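Local atomic coordinates of aminoglycoside 3'-phosphotransferase AphA1-IAB (Acinetobacter baumannii, PDB entry 4GKH), a protein that confers resistance to kanamycin and related aminoglycosides by transferring a phosphate from a nucleotide to the 3'-hydroxyl of the drug. Residues 155-160 against 174-179. Residues are numbered along the deposited sequence; the frame is centred on the assembly and turned at random.
With NA (sodium ion), chain O.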
ATOM      1  N   SER A 155      18.832   5.732  -0.271  1.00 33.47           N
ATOM      2  CA  SER A 155      19.217   5.305  -1.609  1.00 35.54           C
ATOM      3  C   SER A 155      18.358   5.905  -2.708  1.00 38.12           C
ATOM      4  O   SER A 155      18.879   6.334  -3.728  1.00 32.04           O
ATOM      5  CB  SER A 155      19.208   3.779  -1.704  1.00 42.39           C
ATOM      6  OG  SER A 155      20.298   3.266  -0.960  1.00 39.11           O
ATOM      7  N   ARG A 156      17.045   5.927  -2.503  1.00 34.54           N
ATOM      8  CA  ARG A 156      16.144   6.582  -3.450  1.00 36.55           C
ATOM      9  C   ARG A 156      16.465   8.066  -3.606  1.00 38.11           C
ATOM     10  O   ARG A 156      16.478   8.583  -4.722  1.00 28.44           O
ATOM     11  CB  ARG A 156      14.679   6.362  -3.055  1.00 37.30           C
ATOM     12  CG  ARG A 156      14.209   4.948  -3.385  1.00 34.72           C
ATOM     13  CD  ARG A 156      12.760   4.718  -3.083  1.00 41.14           C
ATOM     14  NE  ARG A 156      11.917   5.818  -3.518  1.00 39.82           N
ATOM     15  CZ  ARG A 156      11.435   5.962  -4.746  1.00 39.54           C
ATOM     16  NH1 ARG A 156      10.652   6.995  -5.025  1.00 40.42           N
ATOM     17  NH2 ARG A 156      11.730   5.078  -5.688  1.00 47.32           N
HETATM   18  N   MSE A 157      16.756   8.738  -2.495  1.00 30.67           N
HETATM   19  CA  MSE A 157      17.141  10.146  -2.544  1.00 31.86           C
HETATM   20  C   MSE A 157      18.431  10.308  -3.328  1.00 29.41           C
HETATM   21  O   MSE A 157      18.549  11.184  -4.176  1.00 32.53           O
HETATM   22  CB  MSE A 157      17.345  10.705  -1.136  1.00 32.69           C
HETATM   23  CG  MSE A 157      17.849  12.150  -1.123  1.00 41.60           C
HETATM   24 SE   MSE A 157      17.995  12.934   0.672  0.61 35.23          SE
HETATM   25  CE  MSE A 157      19.137  11.572   1.483  1.00 42.27           C
ATOM     26  N   ASN A 158      19.401   9.450  -3.033  1.00 34.85           N
ATOM     27  CA  ASN A 158      20.718   9.538  -3.652  1.00 39.30           C
ATOM     28  C   ASN A 158      20.689   9.209  -5.142  1.00 34.74           C
ATOM     29  O   ASN A 158      21.492   9.730  -5.926  1.00 33.14           O
ATOM     30  CB  ASN A 158      21.707   8.611  -2.930  1.00 30.38           C
ATOM     31  CG  ASN A 158      22.137   9.154  -1.577  1.00 40.06           C
ATOM     32  OD1 ASN A 158      21.816  10.285  -1.226  1.00 49.54           O
ATOM     33  ND2 ASN A 158      22.883   8.350  -0.819  1.00 44.80           N
ATOM     34  N   ASN A 159      19.779   8.324  -5.521  1.00 34.59           N
ATOM     35  CA  ASN A 159      19.604   7.938  -6.914  1.00 33.93           C
ATOM     36  C   ASN A 159      18.740   8.920  -7.692  1.00 33.42           C
ATOM     37  O   ASN A 159      18.568   8.785  -8.901  1.00 37.41           O
ATOM     38  CB  ASN A 159      19.040   6.506  -6.987  1.00 31.48           C
ATOM     39  CG  ASN A 159      20.121   5.469  -6.736  1.00 37.65           C
ATOM     40  OD1 ASN A 159      21.259   5.650  -7.179  1.00 37.64           O
ATOM     41  ND2 ASN A 159      19.796   4.411  -5.985  1.00 29.80           N
ATOM     42  N   GLY A 160      18.201   9.918  -6.990  1.00 31.83           N
ATOM     43  CA  GLY A 160      17.426  10.958  -7.628  1.00 32.83           C
ATOM     44  C   GLY A 160      15.986  10.562  -7.899  1.00 38.89           C
ATOM     45  O   GLY A 160      15.318  11.163  -8.743  1.00 39.52           O
ATOM     46  N   TRP A 174       9.969  22.114  -0.032  1.00 38.86           N
ATOM     47  CA  TRP A 174      11.150  21.687   0.710  1.00 48.01           C
ATOM     48  C   TRP A 174      12.108  20.921  -0.200  1.00 43.16           C
ATOM     49  O   TRP A 174      11.683  20.022  -0.930  1.00 42.84           O
ATOM     50  CB  TRP A 174      10.749  20.769   1.879  1.00 41.88           C
ATOM     51  CG  TRP A 174      10.156  21.484   3.063  1.00 39.36           C
ATOM     52  CD1 TRP A 174       9.397  22.628   3.049  1.00 39.49           C
ATOM     53  CD2 TRP A 174      10.282  21.104   4.439  1.00 55.74           C
ATOM     54  NE1 TRP A 174       9.049  22.976   4.332  1.00 51.26           N
ATOM     55  CE2 TRP A 174       9.578  22.060   5.203  1.00 57.91           C
ATOM     56  CE3 TRP A 174      10.926  20.053   5.099  1.00 45.08           C
ATOM     57  CZ2 TRP A 174       9.498  21.993   6.593  1.00 51.96           C
ATOM     58  CZ3 TRP A 174      10.846  19.987   6.479  1.00 49.14           C
ATOM     59  CH2 TRP A 174      10.134  20.951   7.212  1.00 50.18           C
ATOM     60  N   PRO A 175      13.410  21.245  -0.140  1.00 38.76           N
ATOM     61  CA  PRO A 175      14.372  20.353  -0.804  1.00 41.58           C
ATOM     62  C   PRO A 175      14.316  18.979  -0.156  1.00 43.69           C
ATOM     63  O   PRO A 175      14.135  18.910   1.059  1.00 39.50           O
ATOM     64  CB  PRO A 175      15.718  21.006  -0.496  1.00 43.02           C
ATOM     65  CG  PRO A 175      15.389  22.462  -0.235  1.00 60.54           C
ATOM     66  CD  PRO A 175      14.054  22.431   0.447  1.00 45.79           C
ATOM     67  N   VAL A 176      14.453  17.911  -0.937  1.00 39.59           N
ATOM     68  CA  VAL A 176      14.432  16.561  -0.380  1.00 35.83           C
ATOM     69  C   VAL A 176      15.433  16.410   0.777  1.00 38.68           C
ATOM     70  O   VAL A 176      15.135  15.757   1.779  1.00 37.34           O
ATOM     71  CB  VAL A 176      14.656  15.469  -1.462  1.00 39.16           C
ATOM     72  CG1 VAL A 176      15.981  15.682  -2.181  1.00 60.92           C
ATOM     73  CG2 VAL A 176      14.581  14.070  -0.857  1.00 35.38           C
ATOM     74  N   GLU A 177      16.593  17.056   0.647  1.00 41.30           N
ATOM     75  CA  GLU A 177      17.611  17.045   1.689  1.00 38.66           C
ATOM     76  C   GLU A 177      17.102  17.604   3.018  1.00 42.69           C
ATOM     77  O   GLU A 177      17.469  17.105   4.078  1.00 40.47           O
ATOM     78  CB  GLU A 177      18.855  17.825   1.239  1.00 44.40           C
ATOM     79  CG  GLU A 177      19.567  17.209   0.032  1.00 54.70           C
ATOM     80  CD  GLU A 177      18.945  17.613  -1.303  1.00 99.92           C
ATOM     81  OE1 GLU A 177      18.030  18.476  -1.306  1.00 46.63           O
ATOM     82  OE2 GLU A 177      19.379  17.067  -2.346  1.00 60.11           O
ATOM     83  N   GLN A 178      16.274  18.643   2.964  1.00 38.01           N
ATOM     84  CA  GLN A 178      15.677  19.194   4.177  1.00 44.60           C
ATOM     85  C   GLN A 178      14.651  18.247   4.823  1.00 40.56           C
ATOM     86  O   GLN A 178      14.599  18.131   6.048  1.00 39.04           O
ATOM     87  CB  GLN A 178      15.038  20.553   3.905  1.00 41.01           C
ATOM     88  CG  GLN A 178      14.649  21.283   5.169  1.00 45.07           C
ATOM     89  CD  GLN A 178      13.826  22.519   4.894  1.00 71.43           C
ATOM     90  OE1 GLN A 178      13.755  22.990   3.758  1.00 64.25           O
ATOM     91  NE2 GLN A 178      13.192  23.051   5.931  1.00 64.34           N
ATOM     92  N   VAL A 179      13.833  17.587   4.011  1.00 34.81           N
ATOM     93  CA  VAL A 179      12.950  16.537   4.525  1.00 34.76           C
ATOM     94  C   VAL A 179      13.769  15.456   5.242  1.00 42.98           C
ATOM     95  O   VAL A 179      13.443  15.062   6.365  1.00 38.24           O
ATOM     96  CB  VAL A 179      12.059  15.949   3.412  1.00 33.97           C
ATOM     97  CG1 VAL A 179      11.116  14.874   3.960  1.00 34.02           C
ATOM     98  CG2 VAL A 179      11.260  17.073   2.739  1.00 35.14           C
TER
HETATM   99 NA    NA O 303      14.998  13.663  -9.248  1.00 57.58          NA
HETATM  100  O   HOH W   1      14.457  13.916  -6.761  1.00 48.22           O
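M157 (a selenomethionine), in the last turn of helix 146-158, meets V176 in the first turn of helix 176-184. P175 takes the N-cap position of the latter helix, its carbonyl oxygen receiving the backbone N of V179 at 3.2 Å. V176 points toward the other helix with both methyl groups turned to the side chain of M157: CG2 lies 3.8 Å from CG of M157, and the same methyl carbon is 3.9 Å from its SE. The M157 chain is extended through chi1 and chi2 (176° each), which brings CG and SE against CG2 of V176, and the turn at chi3 (55°) sets only the terminal methyl CE; the two side chains meet at a slant. The two helices, joined by a connection without regular secondary structure, belong to the C-terminal lobe of the kinase-like fold; F271, near the C-terminus, also packs on V176. At E177 the backbone is what SE of M157 meets, with CA at 4.3 Å. The V179 side chain packs on F271, as V176 does, while W180, one residue on, also touches M157. Just beyond helix 146-158, G160 adopts positive phi (82°) in a Schellman motif, and its carbonyl oxygen binds a sodium ion at 2.6 Å.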